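Beta-1,4-mannanase (Caldicellulosiruptor saccharolyticus, PDB 1PMH) binds mannohexaose through its family 27 carbohydrate-binding module, probably to target mannan, as part of a beta-1,4-mannan-hydrolysing enzyme. Local coordinates at residues D38-G43 with K131-D136; Y105-N110 with A156-Q161; G112-G117 with A145-F150. All coordinates share one frame; numbering follows the deposited sequence.

Contact 1: residues D38-G43 with K131-D136; sequences DLQRPG and KINGKD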
loop_
_atom_site.group_PDB
_atom_site.type_symbol
_atom_site.label_atom_id
_atom_site.label_comp_id
_atom_site.label_asym_id
_atom_site.label_seq_id
_atom_site.Cartn_x
_atom_site.Cartn_y
_atom_site.Cartn_z
ATOM N N ASP A 38 -11.661 10.049 -5.303
ATOM C CA ASP A 38 -12.824 9.254 -4.946
ATOM C C ASP A 38 -13.159 9.232 -3.473
ATOM O O ASP A 38 -14.332 9.101 -3.114
ATOM C CB ASP A 38 -12.642 7.797 -5.399
ATOM C CG ASP A 38 -12.653 7.620 -6.920
ATOM O OD1 ASP A 38 -13.011 8.558 -7.664
ATOM O OD2 ASP A 38 -12.178 6.539 -7.362
ATOM N N LEU A 39 -12.146 9.337 -2.626
ATOM C CA LEU A 39 -12.267 9.282 -1.178
ATOM C C LEU A 39 -12.250 10.697 -0.561
ATOM O O LEU A 39 -12.008 10.812 0.626
ATOM C CB LEU A 39 -11.230 8.358 -0.551
ATOM C CG LEU A 39 -11.133 6.961 -1.171
ATOM C CD1 LEU A 39 -10.089 6.172 -0.459
ATOM C CD2 LEU A 39 -12.435 6.224 -1.139
ATOM N N GLN A 40 -12.416 11.756 -1.347
ATOM C CA GLN A 40 -12.216 13.089 -0.837
ATOM C C GLN A 40 -13.139 13.331 0.304
ATOM O O GLN A 40 -14.317 13.092 0.185
ATOM C CB GLN A 40 -12.335 14.112 -1.962
ATOM C CG GLN A 40 -13.675 14.294 -2.626
ATOM C CD GLN A 40 -13.587 15.279 -3.804
ATOM O OE1 GLN A 40 -14.283 15.107 -4.810
ATOM N NE2 GLN A 40 -12.715 16.280 -3.697
ATOM N N ARG A 41 -12.571 13.877 1.368
ATOM C CA ARG A 41 -13.299 14.129 2.575
ATOM C C ARG A 41 -12.580 15.205 3.378
ATOM O O ARG A 41 -11.564 15.684 2.927
ATOM C CB ARG A 41 -13.515 12.839 3.291
ATOM C CG ARG A 41 -12.243 12.187 3.719
ATOM C CD ARG A 41 -12.527 10.709 4.083
ATOM N NE ARG A 41 -11.403 9.943 4.576
ATOM C CZ ARG A 41 -10.490 9.337 3.837
ATOM N NH1 ARG A 41 -10.518 9.522 2.540
ATOM N NH2 ARG A 41 -9.485 8.643 4.390
ATOM N N PRO A 42 -13.097 15.643 4.528
ATOM C CA PRO A 42 -12.491 16.813 5.187
ATOM C C PRO A 42 -11.010 16.587 5.469
ATOM O O PRO A 42 -10.600 15.605 6.080
ATOM C CB PRO A 42 -13.370 16.992 6.431
ATOM C CG PRO A 42 -14.671 16.445 5.976
ATOM C CD PRO A 42 -14.351 15.225 5.173
ATOM N N GLY A 43 -10.192 17.506 4.968
ATOM C CA GLY A 43 -8.765 17.478 5.193
ATOM C C GLY A 43 -8.039 16.370 4.459
ATOM O O GLY A 43 -6.878 16.153 4.732
ATOM N N LYS A 131 -17.926 4.208 5.741
ATOM C CA LYS A 131 -18.586 4.844 4.628
ATOM C C LYS A 131 -17.910 6.183 4.286
ATOM O O LYS A 131 -17.743 7.021 5.177
ATOM C CB LYS A 131 -20.084 5.104 4.887
ATOM C CG LYS A 131 -20.898 5.489 3.650
ATOM C CD LYS A 131 -22.364 5.836 3.823
ATOM C CE LYS A 131 -23.157 4.699 4.447
ATOM N NZ LYS A 131 -23.279 3.484 3.616
ATOM N N ILE A 132 -17.521 6.332 3.027
ATOM C CA ILE A 132 -16.859 7.517 2.483
ATOM C C ILE A 132 -17.555 7.887 1.188
ATOM O O ILE A 132 -17.688 7.057 0.318
ATOM C CB ILE A 132 -15.383 7.217 2.237
ATOM C CG1 ILE A 132 -14.646 6.795 3.506
ATOM C CG2 ILE A 132 -14.780 8.455 1.540
ATOM C CD1 ILE A 132 -13.235 6.254 3.270
ATOM N N ASN A 133 -18.083 9.098 1.080
ATOM C CA ASN A 133 -18.763 9.541 -0.160
ATOM C C ASN A 133 -19.824 8.594 -0.649
ATOM O O ASN A 133 -19.915 8.301 -1.855
ATOM C CB ASN A 133 -17.807 9.950 -1.256
ATOM C CG ASN A 133 -16.911 11.057 -0.814
ATOM O OD1 ASN A 133 -17.455 11.924 -0.079
ATOM N ND2 ASN A 133 -15.686 11.100 -1.118
ATOM N N GLY A 134 -20.699 8.166 0.232
ATOM C CA GLY A 134 -21.856 7.386 -0.150
ATOM C C GLY A 134 -21.525 5.948 -0.425
ATOM O O GLY A 134 -22.443 5.251 -0.800
ATOM N N LYS A 135 -20.294 5.480 -0.177
ATOM C CA LYS A 135 -19.939 4.117 -0.492
ATOM C C LYS A 135 -19.214 3.533 0.706
ATOM O O LYS A 135 -18.396 4.170 1.338
ATOM C CB LYS A 135 -19.014 4.116 -1.718
ATOM C CG LYS A 135 -18.685 2.785 -2.312
ATOM C CD LYS A 135 -18.146 2.916 -3.751
ATOM C CE LYS A 135 -18.786 1.891 -4.684
ATOM N NZ LYS A 135 -18.935 0.518 -4.081
ATOM N N ASP A 136 -19.489 2.264 0.969
ATOM C CA ASP A 136 -18.797 1.538 2.000
ATOM C C ASP A 136 -17.463 0.974 1.529
ATOM O O ASP A 136 -17.398 0.492 0.390
ATOM C CB ASP A 136 -19.683 0.415 2.563
ATOM C CG ASP A 136 -20.908 0.922 3.262
ATOM O OD1 ASP A 136 -20.851 1.990 3.912
ATOM O OD2 ASP A 136 -21.972 0.295 3.161
HETATM O O HOH W 1 -16.473 6.759 -2.470
#
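The Arg41 guanidinium lies flat beneath Ile132, whose CD1 sits over the centre of one face, 4.2 Å from Arg41 CZ. At the edge of the same group, in its plane, is the carbonyl of Leu39: Arg41 NH1 donates to Leu39 O over 2.7 Å, a bond inside the loop, in the guanidinium plane, that helps hold the group's orientation. The other flat group is the Asn133 amide, and here the loop backbone supplies the edge partners. Asn133 ND2 gives one hydrogen to Gln40 O at 2.7 Å and the other to Asp38 O at 3.1 Å, both close to the amide plane. The bond to Asp38 is nearly straight at the hydrogen (172°) but comes in from above the carbonyl plane. One water donates to both Asp38 O and Ile132 O and adds a water-mediated link between the two backbones. Beside the polar contacts, Ile132 CG2, anti to its backbone N, packs 4.1 Å from Leu39 CB. Phe90 and Tyr137 back both Leu39 and Ile132, while the Asp38 carboxylate turns to Arg49 and Tyr174. Ile132 to Lys135 form the type I' turn of a beta hairpin, with Asn133 and Gly134 at its tip. The tip of this hairpin is thus pinned against the loop between strands 30-36 and 47-53, at one end of the jellyroll beta-sandwich, and that loop runs on to Asn44 and Tyr46 of the calcium site.

Contact 2: residues Y105-N110 with A156-Q161; sequences YKVVIN and AQLVFQ. With BMA (beta-D-mannopyranose), chain B; BMA (beta-D-mannopyranose), chain C; BMA (beta-D-mannopyranose), chain D; EDO (1,2-ethanediol), chain G.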
loop_
_atom_site.group_PDB
_atom_site.type_symbol
_atom_site.label_atom_id
_atom_site.label_comp_id
_atom_site.label_asym_id
_atom_site.label_seq_id
_atom_site.Cartn_x
_atom_site.Cartn_y
_atom_site.Cartn_z
ATOM N N TYR A 105 -1.187 -9.089 1.098
ATOM C CA TYR A 105 -0.313 -7.971 0.859
ATOM C C TYR A 105 0.909 -8.075 1.747
ATOM O O TYR A 105 0.916 -8.718 2.808
ATOM C CB TYR A 105 -1.007 -6.609 0.976
ATOM C CG TYR A 105 -1.326 -6.264 2.402
ATOM C CD1 TYR A 105 -0.409 -5.603 3.175
ATOM C CD2 TYR A 105 -2.521 -6.618 3.001
ATOM C CE1 TYR A 105 -0.652 -5.313 4.518
ATOM C CE2 TYR A 105 -2.799 -6.329 4.318
ATOM C CZ TYR A 105 -1.834 -5.729 5.099
ATOM O OH TYR A 105 -2.041 -5.419 6.418
ATOM N N LYS A 106 1.970 -7.424 1.291
ATOM C CA LYS A 106 3.217 -7.280 2.037
ATOM C C LYS A 106 3.687 -5.840 1.929
ATOM O O LYS A 106 3.493 -5.203 0.911
ATOM C CB LYS A 106 4.306 -8.210 1.536
ATOM C CG LYS A 106 3.932 -9.667 1.441
ATOM C CD LYS A 106 5.113 -10.574 1.166
ATOM C CE LYS A 106 4.762 -12.057 1.283
ATOM N NZ LYS A 106 5.986 -12.892 1.042
ATOM N N VAL A 107 4.356 -5.395 2.993
ATOM C CA VAL A 107 5.010 -4.102 3.035
ATOM C C VAL A 107 6.498 -4.374 3.242
ATOM O O VAL A 107 6.859 -5.094 4.191
ATOM C CB VAL A 107 4.438 -3.232 4.151
ATOM C CG1 VAL A 107 5.167 -1.907 4.214
ATOM C CG2 VAL A 107 2.947 -2.998 3.941
ATOM N N VAL A 108 7.317 -3.830 2.356
ATOM C CA VAL A 108 8.710 -4.209 2.212
ATOM C C VAL A 108 9.571 -2.968 2.066
ATOM O O VAL A 108 9.215 -2.032 1.357
ATOM C CB VAL A 108 8.852 -5.069 0.948
ATOM C CG1 VAL A 108 10.257 -5.382 0.554
ATOM C CG2 VAL A 108 8.057 -6.362 1.098
ATOM N N ILE A 109 10.748 -3.002 2.701
ATOM C CA ILE A 109 11.851 -2.124 2.312
ATOM C C ILE A 109 12.755 -2.912 1.407
ATOM O O ILE A 109 13.319 -3.932 1.825
ATOM C CB ILE A 109 12.615 -1.531 3.514
ATOM C CG1 ILE A 109 11.684 -0.691 4.399
ATOM C CG2 ILE A 109 13.807 -0.718 3.016
ATOM C CD1 ILE A 109 12.350 -0.240 5.719
ATOM N N ASN A 110 12.852 -2.496 0.151
ATOM C CA ASN A 110 13.598 -3.263 -0.838
ATOM C C ASN A 110 15.089 -3.006 -0.814
ATOM O O ASN A 110 15.669 -2.531 -1.760
ATOM C CB ASN A 110 12.961 -3.082 -2.217
ATOM C CG ASN A 110 13.459 -4.082 -3.235
ATOM O OD1 ASN A 110 14.002 -5.139 -2.858
ATOM N ND2 ASN A 110 13.251 -3.761 -4.525
ATOM N N ALA A 156 16.309 3.062 -0.529
ATOM C CA ALA A 156 15.134 3.822 -0.134
ATOM C C ALA A 156 13.878 3.528 -0.946
ATOM O O ALA A 156 13.144 4.454 -1.298
ATOM C CB ALA A 156 15.417 5.276 -0.168
ATOM N N GLN A 157 13.663 2.250 -1.271
ATOM C CA GLN A 157 12.474 1.876 -2.039
ATOM C C GLN A 157 11.516 1.131 -1.111
ATOM O O GLN A 157 11.832 0.063 -0.597
ATOM C CB GLN A 157 12.871 1.054 -3.259
ATOM C CG GLN A 157 11.676 0.877 -4.170
ATOM C CD GLN A 157 11.949 -0.025 -5.343
ATOM O OE1 GLN A 157 12.580 -1.079 -5.204
ATOM N NE2 GLN A 157 11.493 0.382 -6.528
ATOM N N LEU A 158 10.325 1.696 -0.974
ATOM C CA LEU A 158 9.239 1.051 -0.232
ATOM C C LEU A 158 8.382 0.355 -1.273
ATOM O O LEU A 158 8.016 0.967 -2.272
ATOM C CB LEU A 158 8.454 2.119 0.499
ATOM C CG LEU A 158 7.339 1.725 1.421
ATOM C CD1 LEU A 158 7.775 0.874 2.569
ATOM C CD2 LEU A 158 6.620 2.974 1.901
ATOM N N VAL A 159 8.047 -0.904 -0.985
ATOM C CA VAL A 159 7.261 -1.721 -1.876
ATOM C C VAL A 159 6.032 -2.237 -1.151
ATOM O O VAL A 159 6.129 -2.748 -0.032
ATOM C CB VAL A 159 8.071 -2.867 -2.460
ATOM C CG1 VAL A 159 7.204 -3.790 -3.318
ATOM C CG2 VAL A 159 9.258 -2.337 -3.267
ATOM N N PHE A 160 4.898 -2.103 -1.832
ATOM C CA PHE A 160 3.670 -2.773 -1.459
ATOM C C PHE A 160 3.407 -3.871 -2.486
ATOM O O PHE A 160 3.308 -3.593 -3.668
ATOM C CB PHE A 160 2.472 -1.839 -1.445
ATOM C CG PHE A 160 2.479 -0.875 -0.303
ATOM C CD1 PHE A 160 3.290 0.212 -0.323
ATOM C CD2 PHE A 160 1.637 -1.073 0.798
ATOM C CE1 PHE A 160 3.335 1.135 0.742
ATOM C CE2 PHE A 160 1.645 -0.189 1.843
ATOM C CZ PHE A 160 2.505 0.897 1.776
ATOM N N GLN A 161 3.368 -5.121 -2.007
ATOM C CA GLN A 161 3.036 -6.251 -2.822
ATOM C C GLN A 161 1.581 -6.621 -2.574
ATOM O O GLN A 161 1.155 -6.658 -1.445
ATOM C CB GLN A 161 3.947 -7.424 -2.519
ATOM C CG GLN A 161 3.654 -8.632 -3.392
ATOM C CD GLN A 161 4.652 -9.732 -3.108
ATOM O OE1 GLN A 161 4.334 -10.712 -2.407
ATOM N NE2 GLN A 161 5.850 -9.595 -3.616
HETATM C C1 BMA B . 6.501 -14.645 -1.926
HETATM C C2 BMA B . 6.460 -13.308 -2.600
HETATM C C3 BMA B . 7.814 -13.091 -3.269
HETATM C C4 BMA B . 8.939 -13.293 -2.239
HETATM C C5 BMA B . 8.780 -14.599 -1.490
HETATM C C6 BMA B . 9.812 -14.678 -0.378
HETATM O O2 BMA B . 6.234 -12.301 -1.640
HETATM O O3 BMA B . 7.810 -11.805 -3.901
HETATM O O4 BMA B . 10.156 -13.459 -2.913
HETATM O O5 BMA B . 7.503 -14.692 -0.918
HETATM O O6 BMA B . 9.774 -15.959 0.144
HETATM C C1 BMA C . 13.457 -8.803 -5.793
HETATM C C2 BMA C . 13.704 -7.318 -5.631
HETATM C C3 BMA C . 13.985 -6.685 -7.002
HETATM C C4 BMA C . 15.206 -7.413 -7.590
HETATM C C5 BMA C . 15.017 -8.930 -7.656
HETATM C C6 BMA C . 16.200 -9.775 -8.128
HETATM O O2 BMA C . 14.684 -7.105 -4.638
HETATM O O3 BMA C . 14.364 -5.337 -6.782
HETATM O O4 BMA C . 15.447 -7.041 -8.920
HETATM O O5 BMA C . 14.658 -9.372 -6.377
HETATM O O6 BMA C . 15.732 -11.093 -8.343
HETATM C C1 BMA D . 2.998 -17.997 -0.318
HETATM C C2 BMA D . 3.824 -17.486 0.839
HETATM C C3 BMA D . 4.410 -16.139 0.443
HETATM C C4 BMA D . 5.022 -16.198 -0.922
HETATM C C5 BMA D . 4.075 -16.780 -1.981
HETATM C C6 BMA D . 4.664 -16.930 -3.360
HETATM O O2 BMA D . 4.889 -18.386 1.080
HETATM O O3 BMA D . 5.290 -15.628 1.439
HETATM O O4 BMA D . 5.293 -14.856 -1.253
HETATM O O5 BMA D . 3.648 -18.063 -1.548
HETATM O O6 BMA D . 5.861 -17.674 -3.321
HETATM C C1 EDO G . 8.651 3.316 -8.144
HETATM O O1 EDO G . 9.636 2.504 -7.529
HETATM C C2 EDO G . 9.111 4.706 -8.557
HETATM O O2 EDO G . 9.399 5.599 -7.508
#
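O2 of the chain B mannose is gripped from both strands: it accepts from Lys106 NZ at 2.8 Å and donates to Gln161 OE1 at 2.6 Å. These two residues face each other as an antiparallel hydrogen-bonded pair, in neighbouring strands of the jellyroll sheet that carries the mannohexaose. Their side chains run alongside, pointing the same way. Gln161 CG is anti to the backbone N (chi1 -178°), and beyond it the extended chain brings the amide to the sugar, where NE2 also donates to O3 of that mannose at 3.0 Å. Lys106 NZ reaches further, to O3 of the chain D mannose at 2.9 Å and to its O4, and makes a salt bridge with Glu115. At the far end of the pair of strands Asn110 does similar work: OD1 accepts from O2 of the chain C mannose at 2.7 Å, and ND2 donates to O3 of the same sugar. The second ND2 hydrogen goes to Gln157 OE1, 2.8 Å away, with the two amides nearly coplanar (9°). Gln157 is thus a second-shell residue that helps to set, together with the two sugar hydroxyls, the rotation of the Asn110 amide. Between these sites Val108 and Val159 pair on the sugar side, where Trp113 packs against both. Val107, Ile109, Leu158 and Phe160 occupy the opposite face; there Phe160 meets Leu175 and Val178 of the other sheet, and Val107 CG2 approaches Phe160 CE2 obliquely at 3.7 Å.

Contact 3: residues G112-G117 with A145-F150; sequences GWKELG and AIPEDF. With BMA (beta-D-mannopyranose), chain E.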
loop_
_atom_site.group_PDB
_atom_site.type_symbol
_atom_site.label_atom_id
_atom_site.label_comp_id
_atom_site.label_asym_id
_atom_site.label_seq_id
_atom_site.Cartn_x
_atom_site.Cartn_y
_atom_site.Cartn_z
ATOM N N GLY A 112 17.768 -5.705 -0.054
ATOM C CA GLY A 112 17.770 -7.147 0.065
ATOM C C GLY A 112 16.395 -7.752 0.258
ATOM O O GLY A 112 16.316 -8.925 0.645
ATOM N N TRP A 113 15.328 -7.002 -0.034
ATOM C CA TRP A 113 13.928 -7.422 0.134
ATOM C C TRP A 113 13.650 -7.801 1.590
ATOM O O TRP A 113 13.672 -8.956 1.990
ATOM C CB TRP A 113 13.540 -8.552 -0.814
ATOM C CG TRP A 113 12.066 -8.873 -0.780
ATOM C CD1 TRP A 113 11.446 -9.860 -0.035
ATOM C CD2 TRP A 113 11.057 -8.254 -1.531
ATOM N NE1 TRP A 113 10.088 -9.867 -0.256
ATOM C CE2 TRP A 113 9.836 -8.916 -1.204
ATOM C CE3 TRP A 113 11.068 -7.237 -2.491
ATOM C CZ2 TRP A 113 8.624 -8.551 -1.806
ATOM C CZ3 TRP A 113 9.845 -6.881 -3.063
ATOM C CH2 TRP A 113 8.682 -7.546 -2.702
ATOM N N LYS A 114 13.366 -6.801 2.412
ATOM C CA LYS A 114 13.091 -6.952 3.824
ATOM C C LYS A 114 11.622 -6.737 4.098
ATOM O O LYS A 114 11.114 -5.622 4.018
ATOM C CB LYS A 114 13.934 -5.919 4.570
ATOM C CG LYS A 114 13.879 -6.020 6.064
ATOM C CD LYS A 114 14.455 -7.326 6.558
ATOM C CE LYS A 114 14.380 -7.360 8.062
ATOM N NZ LYS A 114 14.802 -8.648 8.681
ATOM N N GLU A 115 10.912 -7.803 4.354
ATOM C CA GLU A 115 9.512 -7.721 4.679
ATOM C C GLU A 115 9.353 -7.145 6.074
ATOM O O GLU A 115 9.918 -7.656 7.034
ATOM C CB GLU A 115 8.833 -9.084 4.573
ATOM C CG GLU A 115 8.979 -9.649 3.166
ATOM C CD GLU A 115 8.322 -10.969 2.849
ATOM O OE1 GLU A 115 7.510 -11.377 3.666
ATOM O OE2 GLU A 115 8.561 -11.521 1.760
ATOM N N LEU A 116 8.542 -6.101 6.169
ATOM C CA LEU A 116 8.153 -5.540 7.434
ATOM C C LEU A 116 6.921 -6.165 8.011
ATOM O O LEU A 116 6.790 -6.296 9.233
ATOM C CB LEU A 116 7.932 -4.027 7.329
ATOM C CG LEU A 116 9.098 -3.210 6.748
ATOM C CD1 LEU A 116 8.692 -1.752 6.792
ATOM C CD2 LEU A 116 10.404 -3.512 7.464
ATOM N N GLY A 117 5.989 -6.570 7.166
ATOM C CA GLY A 117 4.796 -7.212 7.611
ATOM C C GLY A 117 3.960 -7.620 6.421
ATOM O O GLY A 117 4.241 -7.258 5.285
ATOM N N ALA A 145 6.661 -2.803 12.216
ATOM C CA ALA A 145 7.941 -2.388 12.743
ATOM C C ALA A 145 9.017 -2.324 11.675
ATOM O O ALA A 145 9.128 -3.216 10.820
ATOM C CB ALA A 145 8.409 -3.326 13.849
ATOM N N ILE A 146 9.867 -1.301 11.772
ATOM C CA ILE A 146 11.170 -1.304 11.118
ATOM C C ILE A 146 12.130 -1.979 12.114
ATOM O O ILE A 146 12.317 -1.441 13.204
ATOM C CB ILE A 146 11.646 0.097 10.738
ATOM C CG1 ILE A 146 10.647 0.781 9.800
ATOM C CG2 ILE A 146 13.023 0.052 10.126
ATOM C CD1 ILE A 146 10.934 2.233 9.527
ATOM N N PRO A 147 12.755 -3.109 11.789
ATOM C CA PRO A 147 13.618 -3.805 12.751
ATOM C C PRO A 147 14.852 -2.963 13.024
ATOM O O PRO A 147 15.290 -2.169 12.191
ATOM C CB PRO A 147 13.892 -5.126 12.040
ATOM C CG PRO A 147 13.720 -4.861 10.599
ATOM C CD PRO A 147 12.668 -3.811 10.500
ATOM N N GLU A 148 15.458 -3.206 14.184
ATOM C CA GLU A 148 16.594 -2.426 14.659
ATOM C C GLU A 148 17.727 -2.423 13.620
ATOM O O GLU A 148 18.379 -1.394 13.383
ATOM C CB GLU A 148 17.003 -2.921 16.056
ATOM C CG GLU A 148 15.863 -2.822 17.073
ATOM C CD GLU A 148 14.887 -4.002 17.163
ATOM O OE1 GLU A 148 13.978 -4.203 16.305
ATOM O OE2 GLU A 148 14.998 -4.737 18.174
ATOM N N ASP A 149 17.970 -3.572 12.974
ATOM C CA ASP A 149 19.063 -3.665 12.006
ATOM C C ASP A 149 18.795 -2.888 10.725
ATOM O O ASP A 149 19.728 -2.695 9.945
ATOM C CB ASP A 149 19.455 -5.115 11.701
ATOM C CG ASP A 149 18.521 -5.827 10.758
ATOM O OD1 ASP A 149 17.305 -5.693 10.888
ATOM O OD2 ASP A 149 18.932 -6.663 9.916
ATOM N N PHE A 150 17.566 -2.424 10.492
ATOM C CA PHE A 150 17.252 -1.508 9.373
ATOM C C PHE A 150 17.202 -0.049 9.747
ATOM O O PHE A 150 16.911 0.786 8.881
ATOM C CB PHE A 150 15.948 -1.969 8.686
ATOM C CG PHE A 150 16.196 -2.874 7.516
ATOM C CD1 PHE A 150 16.898 -4.058 7.650
ATOM C CD2 PHE A 150 15.813 -2.482 6.236
ATOM C CE1 PHE A 150 17.221 -4.797 6.501
ATOM C CE2 PHE A 150 16.116 -3.215 5.164
ATOM C CZ PHE A 150 16.832 -4.364 5.269
HETATM C C1 BMA E . 10.933 -12.317 -3.043
HETATM C C2 BMA E . 12.360 -12.796 -3.297
HETATM C C3 BMA E . 13.152 -11.530 -3.483
HETATM C C4 BMA E . 12.574 -10.656 -4.577
HETATM C C5 BMA E . 11.084 -10.369 -4.364
HETATM C C6 BMA E . 10.371 -9.564 -5.442
HETATM O O2 BMA E . 12.428 -13.612 -4.436
HETATM O O3 BMA E . 14.498 -11.890 -3.741
HETATM O O4 BMA E . 13.215 -9.416 -4.513
HETATM O O5 BMA E . 10.454 -11.627 -4.178
HETATM O O6 BMA E . 10.504 -10.177 -6.695
HETATM O O HOH W 2 8.861 -5.876 10.967
#
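Lys114 lays its aliphatic chain over the Phe150 ring, a CH-pi contact with CG 3.6 Å from the ring centroid and 16° off its normal. In this jellyroll sandwich the contact joins the start of strand 114-122 to the loop between strands 135-145 and 153-165. Two conformers of Lys114 are deposited; in the one described, a bend at chi2 (64°) places CD 3.7 Å from Phe150 CE1, and CE ends 3.6 Å from Pro147 CG. NZ stays beyond salt-bridge range of Asp149. Leu116 comes to Pro147 at about a right angle, CD2 to CD 3.8 Å, and a single water donates to both Leu116 O and Ala145 O. Further out, Leu116 and Gly117 form a classic beta bulge opposite Val107. Phe150 ends a short 3-10 turn closed by its N donating to Pro147 O, and its ring has a cation-pi partner in Lys154. Ile109 touches both Leu116 and Phe150. Just before Lys114, Trp113 turns away to the glycan, with NE1 donating to the anti lone pair of Glu115 OE2 in one deposited conformer of that residue. One face of the indole meets the chain E mannose, Trp113 CD2 lying 3.5 Å from its C5.

From the N terminus, the loop of 38-43 meets the hairpin at 131-136, so contact 1 closes a long loop of 87 residues. Within that span the chain passes 105-110 and 112-117, whose partners come only after the hairpin: contacts 2 and 3 therefore both cross contact 1. Strand 135-145 leads from the hairpin to 145-150, which closes contact 3, and then 156-161 closes contact 2 around it. Contacts 2 and 3 touch through adjacent strands of one sheet, with Val107 and Ile109 probably hydrogen-bonded to Leu116 and Lys114. Contact 1 joins a loop to a hairpin of the other sheet, across the centre of the chain, about 26 Å from contact 2 between centres.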